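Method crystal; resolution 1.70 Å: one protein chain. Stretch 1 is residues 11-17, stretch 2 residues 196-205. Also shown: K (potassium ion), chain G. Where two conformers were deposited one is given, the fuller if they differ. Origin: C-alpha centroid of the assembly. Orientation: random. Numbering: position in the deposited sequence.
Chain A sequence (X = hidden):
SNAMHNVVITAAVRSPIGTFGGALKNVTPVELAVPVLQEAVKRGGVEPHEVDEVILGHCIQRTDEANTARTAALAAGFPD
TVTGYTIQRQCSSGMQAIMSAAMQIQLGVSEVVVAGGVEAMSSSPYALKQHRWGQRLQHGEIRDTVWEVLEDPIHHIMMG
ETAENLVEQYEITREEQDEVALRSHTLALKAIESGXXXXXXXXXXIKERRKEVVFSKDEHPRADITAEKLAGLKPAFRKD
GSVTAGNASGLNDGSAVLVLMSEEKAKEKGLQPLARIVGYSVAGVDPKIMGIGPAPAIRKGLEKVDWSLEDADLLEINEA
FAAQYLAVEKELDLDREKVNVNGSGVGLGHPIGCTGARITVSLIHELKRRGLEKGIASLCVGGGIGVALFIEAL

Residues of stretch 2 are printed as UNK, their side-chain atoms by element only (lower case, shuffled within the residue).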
# COMPACT_ATOMS: atom_id res chain seq x y z
N ALA A 11 -14.99 26.99 -31.04
CA ALA A 11 -15.14 25.54 -31.11
C ALA A 11 -15.54 25.06 -29.74
O ALA A 11 -15.20 25.68 -28.73
CB ALA A 11 -13.83 24.86 -31.55
N ALA A 12 -16.28 23.95 -29.70
CA ALA A 12 -16.73 23.38 -28.44
C ALA A 12 -16.94 21.89 -28.65
O ALA A 12 -17.87 21.48 -29.35
CB ALA A 12 -18.03 24.05 -28.01
N VAL A 13 -16.05 21.09 -28.08
CA VAL A 13 -16.08 19.65 -28.32
C VAL A 13 -15.85 18.87 -27.03
O VAL A 13 -15.39 19.43 -26.04
CB VAL A 13 -15.02 19.22 -29.36
CG1 VAL A 13 -15.41 19.73 -30.74
CG2 VAL A 13 -13.63 19.71 -28.95
N ARG A 14 -16.18 17.58 -27.04
CA ARG A 14 -16.00 16.77 -25.84
C ARG A 14 -15.77 15.32 -26.21
O ARG A 14 -16.13 14.89 -27.29
CB ARG A 14 -17.25 16.86 -24.96
CG ARG A 14 -18.53 16.29 -25.62
CD ARG A 14 -19.68 16.31 -24.61
NE ARG A 14 -20.96 15.74 -25.06
CZ ARG A 14 -21.30 14.45 -24.95
NH1 ARG A 14 -20.43 13.56 -24.47
NH2 ARG A 14 -22.51 14.05 -25.32
N SER A 15 -15.16 14.56 -25.31
CA SER A 15 -15.14 13.11 -25.48
C SER A 15 -16.55 12.60 -25.21
O SER A 15 -17.36 13.32 -24.62
CB SER A 15 -14.16 12.48 -24.48
OG SER A 15 -14.67 12.57 -23.15
N PRO A 16 -16.84 11.36 -25.62
CA PRO A 16 -18.04 10.75 -25.03
C PRO A 16 -17.74 10.54 -23.55
O PRO A 16 -16.57 10.55 -23.14
CB PRO A 16 -18.15 9.39 -25.75
CG PRO A 16 -17.08 9.38 -26.83
CD PRO A 16 -16.04 10.38 -26.37
N ILE A 17 -18.78 10.35 -22.75
CA ILE A 17 -18.60 10.16 -21.31
C ILE A 17 -18.62 8.67 -20.99
O ILE A 17 -19.60 7.97 -21.27
CB ILE A 17 -19.68 10.91 -20.50
CG1 ILE A 17 -19.58 12.42 -20.78
CG2 ILE A 17 -19.52 10.62 -19.01
CD1 ILE A 17 -20.79 13.21 -20.32
N UNK A 196 -27.99 14.22 -32.20
CA UNK A 196 -27.76 15.57 -31.68
C UNK A 196 -26.31 15.81 -31.21
O UNK A 196 -25.81 16.94 -31.26
c UNK A 196 -31.97 16.10 -32.45
c UNK A 196 -32.46 16.13 -30.11
o UNK A 196 -34.24 16.24 -31.68
c UNK A 196 -30.62 16.01 -32.16
c UNK A 196 -32.89 16.16 -31.42
c UNK A 196 -28.70 15.89 -30.51
c UNK A 196 -30.17 15.98 -30.84
c UNK A 196 -31.11 16.05 -29.82
N UNK A 197 -25.66 14.75 -30.75
CA UNK A 197 -24.32 14.89 -30.17
C UNK A 197 -23.22 14.54 -31.17
O UNK A 197 -22.04 14.60 -30.85
c UNK A 197 -26.30 13.46 -25.87
c UNK A 197 -26.51 15.75 -26.54
c UNK A 197 -26.83 14.72 -25.67
c UNK A 197 -25.44 13.23 -26.93
c UNK A 197 -24.14 13.98 -28.95
c UNK A 197 -25.64 15.51 -27.61
c UNK A 197 -25.10 14.25 -27.81
N UNK A 198 -23.60 14.14 -32.38
CA UNK A 198 -22.62 13.68 -33.36
C UNK A 198 -21.51 14.69 -33.60
O UNK A 198 -20.33 14.34 -33.62
o UNK A 198 -24.21 11.47 -33.64
c UNK A 198 -24.13 12.14 -34.69
o UNK A 198 -24.68 11.80 -35.76
c UNK A 198 -23.33 13.41 -34.70
N UNK A 199 -21.87 15.96 -33.79
CA UNK A 199 -20.91 17.01 -34.13
C UNK A 199 -19.96 17.32 -32.98
O UNK A 199 -18.77 17.57 -33.20
o UNK A 199 -23.39 18.87 -36.03
c UNK A 199 -21.63 18.30 -34.54
o UNK A 199 -21.89 17.43 -36.74
c UNK A 199 -22.36 18.19 -35.86
N UNK A 200 -20.48 17.33 -31.77
CA UNK A 200 -19.69 17.78 -30.63
C UNK A 200 -18.75 16.72 -30.07
O UNK A 200 -17.81 17.06 -29.36
c UNK A 200 -20.59 18.30 -29.51
n UNK A 200 -23.46 18.32 -28.54
o UNK A 200 -22.44 17.63 -26.66
c UNK A 200 -21.32 17.20 -28.73
c UNK A 200 -22.46 17.74 -27.88
N UNK A 201 -18.99 15.45 -30.38
CA UNK A 201 -18.21 14.36 -29.78
C UNK A 201 -16.96 14.04 -30.59
O UNK A 201 -17.01 13.93 -31.82
c UNK A 201 -19.06 13.08 -29.57
c UNK A 201 -21.00 12.12 -28.18
c UNK A 201 -20.00 13.26 -28.37
c UNK A 201 -18.16 11.86 -29.33
N UNK A 202 -15.85 13.93 -29.87
CA UNK A 202 -14.56 13.52 -30.43
C UNK A 202 -14.30 12.09 -29.97
O UNK A 202 -14.19 11.84 -28.78
c UNK A 202 -12.08 13.97 -30.39
c UNK A 202 -13.71 15.88 -30.16
c UNK A 202 -13.44 14.39 -29.86
N UNK A 203 -14.21 11.15 -30.92
CA UNK A 203 -13.97 9.76 -30.50
C UNK A 203 -12.58 9.60 -29.89
O UNK A 203 -11.63 10.25 -30.31
c UNK A 203 -13.83 9.98 -32.88
c UNK A 203 -14.07 8.97 -31.81
c UNK A 203 -14.42 11.26 -32.37
N UNK A 204 -12.48 8.73 -28.89
CA UNK A 204 -11.21 8.50 -28.22
C UNK A 204 -10.74 7.11 -28.61
O UNK A 204 -11.51 6.16 -28.54
c UNK A 204 -11.38 8.52 -26.70
c UNK A 204 -10.02 8.29 -25.99
c UNK A 204 -11.24 11.08 -26.52
c UNK A 204 -12.06 9.83 -26.24
N UNK A 205 -9.48 6.99 -29.03
CA UNK A 205 -8.92 5.68 -29.34
C UNK A 205 -8.10 5.22 -28.15
O UNK A 205 -7.15 5.89 -27.75
c UNK A 205 -8.04 5.71 -30.62
o UNK A 205 -8.84 6.06 -31.76
c UNK A 205 -7.41 4.34 -30.86
K K G . -17.23 22.92 -32.65
O HOH W 1 -24.17 16.60 -24.76
O HOH W 2 -19.46 22.48 -34.65
O HOH W 3 -16.38 25.18 -34.63

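Position 196 carries one carbon, then a six-carbon ring bearing an oxygen, and it reaches nothing on stretch 1: Y196. Position 197 has one carbon and a bare six-carbon ring. Its CA-to-CB bond points toward stretch 1, and R14 NH2 lies over one face of the ring; this is F197, whose CD2 is 3.4 Å from R14 NH2. R14 CZ stands 5.0 Å from the ring centroid, 21° off the normal, a cation-pi contact.

Positions 198 and 199 each hold two carbons, the second carrying two oxygens. Neither side chain comes near stretch 1, and both are exposed; two oxygens and no nitrogen at the end exclude Asn: D198 and D199.

Position 200 has three unbranched carbons, the third carrying one oxygen and one nitrogen. Its CA-to-CB bond runs sideways, yet its end comes nearer and meets R14 NE, which makes it Q200. OE1 of Q200 accepts a hydrogen bond from R14 NE at 2.9 Å. Water 1 donates to Q200 OE1 at 2.8 Å and accepts a weak bond from R14 NH2 at 3.1 Å, so a second, wetter link joins the same two side chains.

Position 201 shows four carbons forked at the first, one arm two carbons long. The longer arm ends over one face of the R14 guanidinium, and the other branch meets P16: I201. Its CD1 is 3.8 Å from R14 NH2, while CG2 lies 3.7 Å from P16 CG. Position 202, one carbon carrying two more, packs a branch on V13 CB and is V202; the distance from its CG2 to V13 CB is 3.7 Å.

Position 203 closes three carbons onto its own backbone nitrogen, and its CA-to-CB bond points away from stretch 1: P203. Position 204 again has four carbons, forked at the first, one arm two carbons long; its CA-to-CB bond points toward stretch 1, and it packs on S15 CB and P16. This is I204, with CG1 3.8 Å from S15 CB and 4.0 Å from P16 CD. Position 205, one carbon carrying an oxygen and a carbon, is out of reach: T205.

The contact works by spending one residue twice. The R14 backbone makes a single bridge with I201: R14 N donates to Q200 O at 2.9 Å, and V202 N donates to R14 O at 2.8 Å. The R14 side chain then uses its guanidinium edge for Q200 and one face for I201, with NH1 held by S15 O at 3.1 Å. Around this polar centre, V13, P16, V202 and I204 supply apolar packing. The rule is economical: backbone bonds set the register, and the side chain of the same arginine adds a hydrogen bond to Q200, a cation-pi contact with F197 and packing against I201 CD1.

Stretch 2 196-205: YFDDQIVPIT
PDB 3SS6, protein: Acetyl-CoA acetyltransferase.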